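Local coordinates for fibronectin type III domain-containing protein (Simiduia agarivorans, PDB 6P2K) that probably hydrolyses the glucan backbone of xyloglucan, this chain being the beta-propeller part of a longer family 74 glycoside hydrolase that also carries zinc ions, at residues I323-A328 / K374-T379; N444-Q449 / S468-G473; K572-P577 / A618-W623; K581-S586 / G603-A608; K662-A667 / I703-Y708. All coordinates share one frame; numbering follows the deposited sequence.

Contact 1: residues I323-A328 / K374-T379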
# COMPACT_ATOMS: atom_id res chain seq x y z
N ILE B 323 18.88 26.64 -9.80
CA ILE B 323 20.00 26.46 -8.88
C ILE B 323 20.90 25.31 -9.30
O ILE B 323 21.99 25.15 -8.73
CB ILE B 323 19.47 26.27 -7.45
CG1 ILE B 323 20.57 26.58 -6.43
CG2 ILE B 323 18.90 24.87 -7.25
CD1 ILE B 323 20.06 26.94 -5.04
N GLY B 324 20.51 24.52 -10.30
CA GLY B 324 21.36 23.42 -10.72
C GLY B 324 21.42 22.33 -9.67
O GLY B 324 20.56 22.22 -8.78
N TRP B 325 22.46 21.50 -9.77
CA TRP B 325 22.60 20.41 -8.80
C TRP B 325 23.09 20.91 -7.45
O TRP B 325 22.75 20.31 -6.42
CB TRP B 325 23.53 19.31 -9.34
CG TRP B 325 24.98 19.69 -9.54
CD1 TRP B 325 25.59 19.98 -10.73
CD2 TRP B 325 26.00 19.77 -8.53
NE1 TRP B 325 26.93 20.24 -10.52
CE2 TRP B 325 27.20 20.13 -9.18
CE3 TRP B 325 26.02 19.59 -7.15
CZ2 TRP B 325 28.40 20.30 -8.49
CZ3 TRP B 325 27.21 19.77 -6.46
CH2 TRP B 325 28.39 20.12 -7.14
N ASP B 326 23.86 22.00 -7.43
CA ASP B 326 24.48 22.50 -6.20
C ASP B 326 23.49 23.44 -5.51
O ASP B 326 23.44 24.64 -5.80
CB ASP B 326 25.79 23.20 -6.52
CG ASP B 326 26.61 23.51 -5.28
OD1 ASP B 326 26.19 23.13 -4.17
OD2 ASP B 326 27.68 24.13 -5.42
N TYR B 327 22.71 22.89 -4.59
CA TYR B 327 21.74 23.67 -3.82
C TYR B 327 22.51 24.58 -2.86
O TYR B 327 22.68 24.28 -1.68
CB TYR B 327 20.76 22.77 -3.09
CG TYR B 327 19.54 23.49 -2.56
CD1 TYR B 327 18.45 23.75 -3.38
CD2 TYR B 327 19.48 23.93 -1.24
CE1 TYR B 327 17.34 24.41 -2.91
CE2 TYR B 327 18.37 24.59 -0.76
CZ TYR B 327 17.30 24.83 -1.60
OH TYR B 327 16.19 25.49 -1.12
N ALA B 328 22.99 25.70 -3.40
CA ALA B 328 23.84 26.64 -2.66
C ALA B 328 23.11 27.98 -2.62
O ALA B 328 23.19 28.77 -3.55
CB ALA B 328 25.21 26.77 -3.32
N LYS B 374 25.05 28.36 -15.80
CA LYS B 374 26.10 28.18 -16.79
C LYS B 374 27.16 27.17 -16.34
O LYS B 374 28.32 27.25 -16.75
CB LYS B 374 26.77 29.52 -17.12
CG LYS B 374 25.84 30.55 -17.74
CD LYS B 374 25.41 30.14 -19.14
CE LYS B 374 24.59 31.24 -19.81
NZ LYS B 374 24.54 31.06 -21.28
N TYR B 375 26.77 26.22 -15.49
CA TYR B 375 27.70 25.17 -15.08
C TYR B 375 27.17 23.76 -15.27
O TYR B 375 27.98 22.84 -15.39
CB TYR B 375 28.13 25.37 -13.61
CG TYR B 375 27.09 25.05 -12.56
CD1 TYR B 375 26.08 25.96 -12.24
CD2 TYR B 375 27.13 23.85 -11.85
CE1 TYR B 375 25.14 25.68 -11.27
CE2 TYR B 375 26.19 23.56 -10.88
CZ TYR B 375 25.20 24.47 -10.59
OH TYR B 375 24.27 24.18 -9.62
N SER B 376 25.85 23.57 -15.32
CA SER B 376 25.29 22.23 -15.47
C SER B 376 23.99 22.33 -16.26
O SER B 376 23.37 23.39 -16.35
CB SER B 376 25.05 21.57 -14.11
OG SER B 376 24.26 22.40 -13.27
N THR B 377 23.59 21.20 -16.83
CA THR B 377 22.44 21.14 -17.73
C THR B 377 21.41 20.16 -17.18
O THR B 377 21.74 18.99 -16.94
CB THR B 377 22.87 20.71 -19.13
OG1 THR B 377 23.95 21.55 -19.57
CG2 THR B 377 21.71 20.84 -20.11
N PRO B 378 20.16 20.58 -16.97
CA PRO B 378 19.16 19.65 -16.45
C PRO B 378 18.73 18.65 -17.51
O PRO B 378 18.68 18.96 -18.70
CB PRO B 378 17.99 20.57 -16.06
CG PRO B 378 18.11 21.72 -17.02
CD PRO B 378 19.60 21.92 -17.23
N THR B 379 18.44 17.43 -17.06
CA THR B 379 17.88 16.40 -17.92
C THR B 379 16.40 16.21 -17.60
O THR B 379 15.82 16.91 -16.77
CB THR B 379 18.62 15.07 -17.76
OG1 THR B 379 18.11 14.37 -16.61
CG2 THR B 379 20.11 15.31 -17.57
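Gly324, in the irregular loop 323-328, comes nearest to Ser376 in strand 376-379, their CA atoms being 6.3 Å apart; no backbone hydrogen bond links the segments. The phenol of Tyr375, its CG between the backbone N and the carbonyl carbon (chi1 73°), reaches the loop and makes the polar connection instead. Its OH donates to Ile323 O at 2.6 Å, with a C=O...donor angle of 131°, and accepts from Asp326 N at 3.1 Å, so one buried hydroxyl satisfies a carbonyl and an N-H of the same loop. Gly324 bends round that oxygen: its phi is positive, and a CB would clash with Tyr375 OH. In the propeller architecture of family 74, the loop lies between strands 304-314 and 336-338, while 376-379 pairs with strand 388-395. Further back, the ring presents its edge to a face of Trp325 in an offset edge-to-face pair, planes at 68°, with Tyr375 CE2 3.4 Å from Trp325 NE1. That indole N-H is hydrogen-bonded to Gly12 O, a bond likely to help hold its orientation. Asp326 OD2 accepts from Gln355 NE2, and the Asp326 side chain is about 9 Å from that of the zinc ligand Gln16.

Contact 2: residues N444-Q449 / S468-G473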
# COMPACT_ATOMS: atom_id res chain seq x y z
N ASN B 444 23.51 17.67 7.01
CA ASN B 444 23.88 17.44 5.62
C ASN B 444 25.08 16.50 5.55
O ASN B 444 26.08 16.72 6.23
CB ASN B 444 24.21 18.77 4.92
CG ASN B 444 23.04 19.73 4.93
OD1 ASN B 444 21.95 19.43 4.44
ND2 ASN B 444 23.26 20.91 5.49
N LEU B 445 24.96 15.46 4.73
CA LEU B 445 26.03 14.47 4.58
C LEU B 445 26.98 14.92 3.47
O LEU B 445 27.02 14.36 2.37
CB LEU B 445 25.43 13.10 4.29
CG LEU B 445 24.44 12.55 5.31
CD1 LEU B 445 23.77 11.29 4.79
CD2 LEU B 445 25.14 12.29 6.64
N SER B 446 27.77 15.94 3.78
CA SER B 446 28.58 16.63 2.78
C SER B 446 29.96 16.01 2.56
O SER B 446 30.69 16.49 1.68
CB SER B 446 28.73 18.11 3.17
OG SER B 446 28.88 18.26 4.57
N ASP B 447 30.32 14.96 3.30
CA ASP B 447 31.64 14.34 3.17
C ASP B 447 31.47 12.82 3.13
O ASP B 447 30.93 12.23 4.06
CB ASP B 447 32.55 14.74 4.33
CG ASP B 447 34.01 14.40 4.07
OD1 ASP B 447 34.42 13.28 4.44
OD2 ASP B 447 34.73 15.25 3.51
N VAL B 448 31.93 12.20 2.04
CA VAL B 448 31.71 10.78 1.78
C VAL B 448 33.04 10.18 1.32
O VAL B 448 33.35 10.16 0.12
CB VAL B 448 30.61 10.54 0.74
CG1 VAL B 448 30.40 9.05 0.51
CG2 VAL B 448 29.31 11.20 1.18
N GLN B 449 33.82 9.66 2.27
CA GLN B 449 35.18 9.22 1.99
C GLN B 449 35.29 7.79 1.46
O GLN B 449 36.36 7.40 1.00
CB GLN B 449 36.05 9.37 3.25
CG GLN B 449 36.31 10.82 3.63
CD GLN B 449 37.17 10.98 4.88
OE1 GLN B 449 38.04 10.16 5.16
NE2 GLN B 449 36.93 12.06 5.62
N SER B 468 28.74 14.80 8.18
CA SER B 468 28.76 16.24 7.99
C SER B 468 30.19 16.77 8.05
O SER B 468 31.12 16.09 8.47
CB SER B 468 27.90 16.93 9.05
OG SER B 468 28.24 16.48 10.35
N GLY B 469 30.35 18.02 7.60
CA GLY B 469 31.66 18.64 7.58
C GLY B 469 32.10 19.06 6.20
O GLY B 469 31.89 18.34 5.22
N TYR B 470 32.72 20.23 6.10
CA TYR B 470 33.16 20.81 4.84
C TYR B 470 34.68 20.89 4.79
O TYR B 470 35.36 20.84 5.81
CB TYR B 470 32.55 22.20 4.64
CG TYR B 470 31.05 22.15 4.55
CD1 TYR B 470 30.43 21.75 3.38
CD2 TYR B 470 30.26 22.46 5.65
CE1 TYR B 470 29.06 21.67 3.29
CE2 TYR B 470 28.88 22.39 5.57
CZ TYR B 470 28.29 22.00 4.38
OH TYR B 470 26.92 21.92 4.28
N GLY B 471 35.19 21.00 3.56
CA GLY B 471 36.63 21.07 3.36
C GLY B 471 37.37 19.81 3.76
O GLY B 471 38.55 19.88 4.11
N GLY B 472 36.70 18.66 3.72
CA GLY B 472 37.29 17.43 4.18
C GLY B 472 37.28 17.23 5.68
O GLY B 472 37.77 16.20 6.16
N GLY B 473 36.73 18.17 6.44
CA GLY B 473 36.68 18.06 7.89
C GLY B 473 35.54 17.19 8.37
O GLY B 473 34.65 17.67 9.09
O HOH W 1 27.88 19.27 6.67
O HOH W 2 25.74 22.08 7.18
O HOH W 3 33.76 17.72 3.15
O HOH W 4 38.53 13.31 7.71
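Ser446 meets both Gly469 and Tyr470. Its OG, set between the backbone N and the carbonyl carbon (chi1 38°) on the side of Gly469, lies 3.1 Å from Gly469 O, a possible hydrogen bond, as its proton could turn instead to a water. The same OG stands 3.6 Å above one face of the Tyr470 ring, displaced toward the rim, and Ser446 CB touches Tyr470 CE1 at 3.6 Å. Ser468 CA approaches Asn444 O at 3.2 Å in a CA-H...O contact. One water joins Asn444 O, Ser446 OG and Gly469 N, and another donates to Asp447 OD2 (2.7 Å) and Gly469 O while accepting from Gly472 N. The segments lie at the open end of the hairpin of strands 447-456 and 459-467, the first running into strand 447-456, in a propeller sheet where Ser446 and Asp447 both face Thr467 in a beta bulge. Tyr470 to Gly473 form a type I' turn, Gly471 and Gly472 supplying its positive phi values. In the second shell, Gln449 NE2 donates to Asp447 OD1 at 3.0 Å, and Tyr404 OH bonds to OD2, so both carboxylate oxygens are held. Ser468 OG bonds to His475 and to Asp318 O of the third subunit.

Contact 3: residues K572-P577 / A618-W623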
# COMPACT_ATOMS: atom_id res chain seq x y z
N LYS B 572 42.87 2.10 3.05
CA LYS B 572 42.14 1.18 2.18
C LYS B 572 42.09 -0.19 2.83
O LYS B 572 43.09 -0.66 3.39
CB LYS B 572 42.80 1.08 0.79
CG LYS B 572 42.22 -0.02 -0.07
CD LYS B 572 42.20 0.34 -1.54
CE LYS B 572 41.39 -0.67 -2.33
NZ LYS B 572 41.69 -0.61 -3.79
N ILE B 573 40.92 -0.82 2.77
CA ILE B 573 40.72 -2.18 3.25
C ILE B 573 40.59 -3.08 2.03
O ILE B 573 39.81 -2.79 1.12
CB ILE B 573 39.48 -2.29 4.15
CG1 ILE B 573 39.63 -1.40 5.38
CG2 ILE B 573 39.26 -3.73 4.56
CD1 ILE B 573 38.38 -1.33 6.24
N ALA B 574 41.36 -4.17 2.02
CA ALA B 574 41.39 -5.11 0.90
C ALA B 574 41.03 -6.50 1.42
O ALA B 574 41.92 -7.27 1.83
CB ALA B 574 42.76 -5.12 0.22
N PRO B 575 39.75 -6.86 1.44
CA PRO B 575 39.38 -8.22 1.85
C PRO B 575 39.88 -9.24 0.85
O PRO B 575 39.98 -8.98 -0.35
CB PRO B 575 37.84 -8.17 1.89
CG PRO B 575 37.49 -6.71 1.91
CD PRO B 575 38.57 -6.04 1.12
N HIS B 576 40.21 -10.42 1.37
CA HIS B 576 40.76 -11.49 0.55
C HIS B 576 39.74 -11.88 -0.53
O HIS B 576 38.54 -11.97 -0.25
CB HIS B 576 41.12 -12.69 1.42
CG HIS B 576 41.95 -13.72 0.73
ND1 HIS B 576 41.45 -14.55 -0.25
CD2 HIS B 576 43.25 -14.08 0.89
CE1 HIS B 576 42.40 -15.37 -0.67
NE2 HIS B 576 43.50 -15.10 0.01
N PRO B 577 40.18 -12.11 -1.77
CA PRO B 577 39.21 -12.30 -2.86
C PRO B 577 38.40 -13.58 -2.75
O PRO B 577 37.28 -13.63 -3.28
CB PRO B 577 40.09 -12.29 -4.12
CG PRO B 577 41.46 -12.64 -3.63
CD PRO B 577 41.57 -12.04 -2.27
N ALA B 618 48.61 5.70 1.47
CA ALA B 618 49.08 4.39 1.04
C ALA B 618 47.91 3.43 0.87
O ALA B 618 46.98 3.41 1.68
CB ALA B 618 50.07 3.84 2.06
N GLU B 619 47.97 2.62 -0.18
CA GLU B 619 46.90 1.70 -0.52
C GLU B 619 47.41 0.27 -0.59
O GLU B 619 48.60 0.01 -0.81
CB GLU B 619 46.27 2.06 -1.87
CG GLU B 619 45.41 3.31 -1.86
CD GLU B 619 45.05 3.75 -3.27
OE1 GLU B 619 45.91 3.60 -4.16
OE2 GLU B 619 43.92 4.23 -3.47
N VAL B 620 46.48 -0.67 -0.43
CA VAL B 620 46.73 -2.09 -0.65
C VAL B 620 45.55 -2.65 -1.43
O VAL B 620 44.40 -2.23 -1.24
CB VAL B 620 46.95 -2.85 0.67
CG1 VAL B 620 45.69 -2.83 1.54
CG2 VAL B 620 47.41 -4.28 0.39
N GLU B 621 45.83 -3.59 -2.34
CA GLU B 621 44.81 -4.27 -3.11
C GLU B 621 45.11 -5.76 -3.14
O GLU B 621 46.26 -6.16 -3.31
CB GLU B 621 44.74 -3.74 -4.55
CG GLU B 621 43.59 -4.31 -5.39
CD GLU B 621 42.38 -3.40 -5.44
OE1 GLU B 621 42.24 -2.67 -6.45
OE2 GLU B 621 41.57 -3.41 -4.49
N ALA B 622 44.07 -6.57 -2.98
CA ALA B 622 44.18 -8.02 -3.04
C ALA B 622 43.18 -8.55 -4.07
O ALA B 622 42.00 -8.18 -4.03
CB ALA B 622 43.93 -8.66 -1.67
N TRP B 623 43.65 -9.40 -4.97
CA TRP B 623 42.79 -9.95 -6.01
C TRP B 623 43.39 -11.27 -6.50
O TRP B 623 44.54 -11.59 -6.21
CB TRP B 623 42.59 -8.96 -7.15
CG TRP B 623 43.74 -8.87 -8.12
CD1 TRP B 623 43.84 -9.49 -9.32
CD2 TRP B 623 44.93 -8.08 -7.97
NE1 TRP B 623 45.03 -9.16 -9.93
CE2 TRP B 623 45.71 -8.29 -9.12
CE3 TRP B 623 45.42 -7.23 -6.97
CZ2 TRP B 623 46.96 -7.68 -9.31
CZ3 TRP B 623 46.65 -6.62 -7.15
CH2 TRP B 623 47.41 -6.86 -8.31
O HOH W 5 39.41 -7.10 -2.03
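Ala574 and Val620 mark the middle of a contact between two nearly parallel strands, 572-575 and 618-623, whose axes approach to 6.1 Å at 15°. They are end strands of successive sheets, and no backbone hydrogen bond crosses between them, as expected where neighbouring propeller blades meet through side chains. The chief bump is the methyl of Ala574. It settles into a shallow hollow of the opposite strand, with Val620 O at 3.6 Å and Ala622 N at 3.7 Å from its CB, and Val620 CG1 and Ala622 CB forming the sides. Farther along, the Pro577 ring sets CG against the backbone of Trp623, 3.7 Å from its carbonyl C, while CD rests on Ala622 CB; the small alanines are consistent with so close an approach. At the other end Lys572 lies across the strand. Its CG is anti to the backbone N (chi1 171°) and 3.3 Å from Val620 O; the chain, bent at chi2, goes on past that oxygen to a salt bridge, NZ to Glu621 OE2, 2.9 Å long. The ammonium meets that oxygen from above the carboxylate plane, 56° out of it. An alanine in place of Lys572 would probably leave Glu621 OE2 without its charged mate and open a gap over Val620 O. Glu621 OE1 is taken by Gly698 N. The Lys572 side chain comes within about 6 Å of a zinc ion; the salt bridge would be expected to offset the charges of Lys572 and Glu621 at this partly buried seam between the two sheets.

Contact 4: residues K581-S586 / G603-A608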
# COMPACT_ATOMS: atom_id res chain seq x y z
N LYS B 581 37.68 -15.09 5.69
CA LYS B 581 38.35 -15.05 6.99
C LYS B 581 39.66 -14.27 6.97
O LYS B 581 40.33 -14.21 8.00
CB LYS B 581 38.64 -16.46 7.50
CG LYS B 581 37.42 -17.34 7.70
CD LYS B 581 37.86 -18.72 8.16
CE LYS B 581 36.80 -19.39 9.02
NZ LYS B 581 35.80 -20.12 8.19
N VAL B 582 40.05 -13.69 5.84
CA VAL B 582 41.31 -12.97 5.72
C VAL B 582 41.03 -11.58 5.16
O VAL B 582 40.26 -11.44 4.21
CB VAL B 582 42.32 -13.71 4.82
CG1 VAL B 582 43.57 -12.87 4.61
CG2 VAL B 582 42.69 -15.05 5.44
N VAL B 583 41.64 -10.57 5.77
CA VAL B 583 41.47 -9.18 5.34
C VAL B 583 42.81 -8.47 5.48
O VAL B 583 43.57 -8.71 6.43
CB VAL B 583 40.37 -8.47 6.16
CG1 VAL B 583 40.76 -8.35 7.63
CG2 VAL B 583 40.06 -7.10 5.57
N PHE B 584 43.11 -7.60 4.51
CA PHE B 584 44.28 -6.74 4.55
C PHE B 584 43.83 -5.29 4.60
O PHE B 584 42.71 -4.95 4.21
CB PHE B 584 45.19 -6.94 3.33
CG PHE B 584 45.52 -8.38 3.04
CD1 PHE B 584 44.69 -9.15 2.25
CD2 PHE B 584 46.69 -8.94 3.53
CE1 PHE B 584 45.00 -10.47 1.97
CE2 PHE B 584 47.00 -10.26 3.26
CZ PHE B 584 46.15 -11.03 2.48
N PHE B 585 44.72 -4.42 5.09
CA PHE B 585 44.48 -2.99 5.00
C PHE B 585 45.80 -2.26 5.15
O PHE B 585 46.77 -2.79 5.70
CB PHE B 585 43.46 -2.50 6.04
CG PHE B 585 43.93 -2.57 7.47
CD1 PHE B 585 43.83 -3.74 8.19
CD2 PHE B 585 44.43 -1.44 8.10
CE1 PHE B 585 44.25 -3.80 9.51
CE2 PHE B 585 44.85 -1.49 9.41
CZ PHE B 585 44.76 -2.67 10.12
N SER B 586 45.83 -1.03 4.64
CA SER B 586 46.99 -0.16 4.76
C SER B 586 46.78 0.77 5.95
O SER B 586 45.81 1.54 5.98
CB SER B 586 47.21 0.65 3.48
OG SER B 586 46.01 1.27 3.06
N GLY B 603 36.21 -17.76 16.20
CA GLY B 603 35.63 -16.51 15.78
C GLY B 603 36.47 -15.29 16.08
O GLY B 603 36.15 -14.20 15.58
N SER B 604 37.52 -15.42 16.89
CA SER B 604 38.41 -14.31 17.15
C SER B 604 39.33 -14.07 15.96
O SER B 604 39.49 -14.92 15.08
CB SER B 604 39.24 -14.56 18.42
OG SER B 604 40.14 -15.63 18.23
N TRP B 605 39.94 -12.89 15.94
CA TRP B 605 40.83 -12.47 14.86
C TRP B 605 42.22 -12.21 15.41
O TRP B 605 42.37 -11.70 16.53
CB TRP B 605 40.31 -11.21 14.17
CG TRP B 605 39.03 -11.38 13.41
CD1 TRP B 605 37.78 -11.55 13.93
CD2 TRP B 605 38.88 -11.38 11.98
NE1 TRP B 605 36.86 -11.66 12.91
CE2 TRP B 605 37.50 -11.56 11.71
CE3 TRP B 605 39.77 -11.25 10.91
CZ2 TRP B 605 37.00 -11.61 10.41
CZ3 TRP B 605 39.26 -11.31 9.62
CH2 TRP B 605 37.90 -11.48 9.38
N THR B 606 43.24 -12.55 14.63
CA THR B 606 44.62 -12.16 14.91
C THR B 606 45.13 -11.31 13.76
O THR B 606 45.03 -11.71 12.60
CB THR B 606 45.52 -13.38 15.13
OG1 THR B 606 45.49 -14.22 13.96
CG2 THR B 606 45.07 -14.18 16.34
N PHE B 607 45.67 -10.14 14.09
CA PHE B 607 46.16 -9.19 13.10
C PHE B 607 47.66 -8.99 13.28
O PHE B 607 48.17 -9.03 14.41
CB PHE B 607 45.47 -7.83 13.22
CG PHE B 607 44.12 -7.77 12.56
CD1 PHE B 607 43.03 -8.41 13.12
CD2 PHE B 607 43.95 -7.06 11.38
CE1 PHE B 607 41.79 -8.36 12.51
CE2 PHE B 607 42.70 -7.00 10.77
CZ PHE B 607 41.62 -7.65 11.34
N ALA B 608 48.35 -8.76 12.17
CA ALA B 608 49.78 -8.49 12.22
C ALA B 608 50.18 -7.65 11.01
O ALA B 608 49.56 -7.73 9.95
CB ALA B 608 50.60 -9.79 12.25
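Phe607 and Trp605 reach from strand 605-608 to Val583, Phe585 and Lys581 without a hydrogen bond. Starting at CB, which points toward the opposite segment, the Phe607 side chain carries its CG beside the backbone N (chi1 -81°), and contact begins farther out on the ring. CD2 and CE2 each lie 3.8 Å from Phe585 CE1, sitting at the edge of the Phe585 ring and near its plane; the two side chains cross at about a right angle. CE2 is also 3.9 Å from Val583 CG1, and CZ, the tip, touches the same methyl at 3.9 Å. That methyl has a second aromatic neighbour, Trp605 CZ3, so Val583 CG1 touches both rings. Trp605 goes on to the backbone, where CZ3 approaches Lys581 O at 3.5 Å. The axes of strands 582-586 and 605-608 are 9.2 Å apart and inclined at 35°, too far for backbone pairing, because strand 593-599 lies between them in the same antiparallel sheet. The side chains meet over one face of this propeller sheet, against its neighbour: Met533 of strand 532-536 touches Phe585 and Phe607, Met535 touches Trp605, and the rings of Phe527 and Tyr558 meet Phe585 and Phe607 respectively.

Contact 5: residues K662-A667 / I703-Y708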
# COMPACT_ATOMS: atom_id res chain seq x y z
N LYS B 662 59.76 -5.34 -5.60
CA LYS B 662 59.58 -4.05 -6.26
C LYS B 662 59.22 -4.27 -7.72
O LYS B 662 59.91 -5.01 -8.43
CB LYS B 662 60.87 -3.23 -6.16
CG LYS B 662 60.79 -2.00 -5.27
CD LYS B 662 62.04 -1.13 -5.42
CE LYS B 662 63.01 -1.36 -4.28
NZ LYS B 662 63.84 -0.16 -4.00
N ILE B 663 58.15 -3.62 -8.19
CA ILE B 663 57.77 -3.77 -9.59
C ILE B 663 57.55 -2.43 -10.29
O ILE B 663 57.39 -2.39 -11.51
CB ILE B 663 56.52 -4.66 -9.75
CG1 ILE B 663 55.30 -4.01 -9.09
CG2 ILE B 663 56.78 -6.06 -9.19
CD1 ILE B 663 53.98 -4.62 -9.52
N PHE B 664 57.54 -1.33 -9.54
CA PHE B 664 57.48 -0.02 -10.17
C PHE B 664 58.08 1.03 -9.25
O PHE B 664 57.69 1.12 -8.08
CB PHE B 664 56.05 0.37 -10.56
CG PHE B 664 55.99 1.31 -11.73
CD1 PHE B 664 56.55 0.96 -12.95
CD2 PHE B 664 55.39 2.55 -11.61
CE1 PHE B 664 56.50 1.83 -14.03
CE2 PHE B 664 55.33 3.42 -12.69
CZ PHE B 664 55.89 3.06 -13.90
N THR B 665 58.99 1.83 -9.78
CA THR B 665 59.71 2.87 -9.05
C THR B 665 59.63 4.17 -9.82
O THR B 665 59.23 4.19 -10.99
CB THR B 665 61.18 2.46 -8.86
OG1 THR B 665 61.83 2.41 -10.14
CG2 THR B 665 61.29 1.10 -8.19
N PRO B 666 59.99 5.29 -9.19
CA PRO B 666 60.09 6.55 -9.95
C PRO B 666 61.00 6.47 -11.16
O PRO B 666 60.73 7.12 -12.18
CB PRO B 666 60.64 7.54 -8.91
CG PRO B 666 60.12 7.02 -7.61
CD PRO B 666 60.11 5.52 -7.74
N ALA B 667 62.08 5.68 -11.10
CA ALA B 667 62.95 5.52 -12.26
C ALA B 667 62.21 4.84 -13.41
O ALA B 667 62.36 5.24 -14.57
CB ALA B 667 64.20 4.73 -11.88
N ILE B 703 47.39 -3.79 -13.47
CA ILE B 703 47.69 -2.97 -12.30
C ILE B 703 47.85 -1.53 -12.77
O ILE B 703 48.45 -1.28 -13.83
CB ILE B 703 48.97 -3.45 -11.58
CG1 ILE B 703 48.80 -4.89 -11.08
CG2 ILE B 703 49.33 -2.53 -10.43
CD1 ILE B 703 50.10 -5.57 -10.73
N VAL B 704 47.31 -0.58 -12.00
CA VAL B 704 47.37 0.83 -12.35
C VAL B 704 47.84 1.62 -11.13
O VAL B 704 47.61 1.23 -9.98
CB VAL B 704 46.01 1.35 -12.85
CG1 VAL B 704 44.94 1.21 -11.77
CG2 VAL B 704 46.10 2.80 -13.34
N MET B 705 48.53 2.73 -11.39
CA MET B 705 48.95 3.66 -10.34
C MET B 705 49.15 5.03 -10.97
O MET B 705 49.22 5.16 -12.20
CB MET B 705 50.22 3.18 -9.64
CG MET B 705 51.45 3.09 -10.53
SD MET B 705 52.37 4.64 -10.64
CE MET B 705 52.82 4.89 -8.92
N SER B 706 49.25 6.05 -10.12
CA SER B 706 49.41 7.42 -10.58
C SER B 706 50.33 8.18 -9.64
O SER B 706 50.07 8.23 -8.43
CB SER B 706 48.05 8.12 -10.68
OG SER B 706 48.19 9.53 -10.73
N TYR B 707 51.38 8.78 -10.20
CA TYR B 707 52.33 9.57 -9.43
C TYR B 707 51.87 11.02 -9.39
O TYR B 707 51.65 11.64 -10.44
CB TYR B 707 53.73 9.48 -10.03
CG TYR B 707 54.57 8.34 -9.48
CD1 TYR B 707 54.82 8.24 -8.12
CD2 TYR B 707 55.11 7.38 -10.33
CE1 TYR B 707 55.58 7.20 -7.61
CE2 TYR B 707 55.88 6.34 -9.83
CZ TYR B 707 56.11 6.26 -8.47
OH TYR B 707 56.87 5.23 -7.97
N TYR B 708 51.73 11.57 -8.19
CA TYR B 708 51.11 12.88 -8.01
C TYR B 708 51.58 13.49 -6.70
O TYR B 708 51.55 12.82 -5.66
CB TYR B 708 49.58 12.74 -8.04
CG TYR B 708 48.81 13.98 -7.68
CD1 TYR B 708 48.65 15.01 -8.59
CD2 TYR B 708 48.23 14.12 -6.42
CE1 TYR B 708 47.94 16.15 -8.26
CE2 TYR B 708 47.51 15.25 -6.09
CZ TYR B 708 47.37 16.26 -7.01
OH TYR B 708 46.66 17.39 -6.67
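Phe664, Ile663 and Pro666 pack on Ile703, Met705 and Tyr707 in an apolar contact between two successive propeller sheets, one contributing its last strand, 661-664, and the other its second, 702-709. The short strand axes are 10.3 Å apart and inclined at 68°, and no hydrogen bond crosses, so the joint is made by side chains. Met705, bent at chi2 (88°), puts SD 3.8 Å from both CD2 and CE2 of Phe664. This is a Met-aromatic contact, oblique to the ring: the sulfur is 4.8 Å from the centroid and 72° off the normal. Phe664 is stacked on Trp731 as well, which is likely to help hold its orientation. Ile663 and Ile703 meet tip to tip, CD1 to CD1 at 4.2 Å. This is sheet-to-sheet packing away from the zinc sites. Where strand 661-664 gives way to helix 666-672, Thr665 is the N-cap, and Asp668 OD2 accepts from its N. Tyr707 reaches this corner, its OH 3.3 Å from Pro666 CD and the side chains crossing at about a right angle. The hydroxyl is hydrogen-bonded to Trp648 O, and Met705 CE sits 3.4 Å above the centre of the ring. An alanine at Tyr707 would probably leave Trp648 O without this partner and open a gap between Pro666 and the methionine methyl. Phe690 also packs edge-to-face with Tyr707.

Along the chain, contact 1 comes first, joining a loop to strand 376-379 and enclosing 45 intervening residues. Contact 2 follows in series, closing the short hairpin 447-467, its centre 20 Å away. Contact 3 then spans a longer loop, joining the first strands of two successive sheets, and contact 4 lies wholly within that loop, linking the second and fourth strands of the earlier sheet. These two touch directly: Ala574 N lies 2.7 Å from Phe584 O, and Ala618 O meets Ser586 OG. Contact 5 opens after contact 3 closes and joins the next pair of sheets; contacts 3 and 5 touch where Trp623 packs on Ile703. Contacts 1 and 5 lie on opposite sides of the chain's centre.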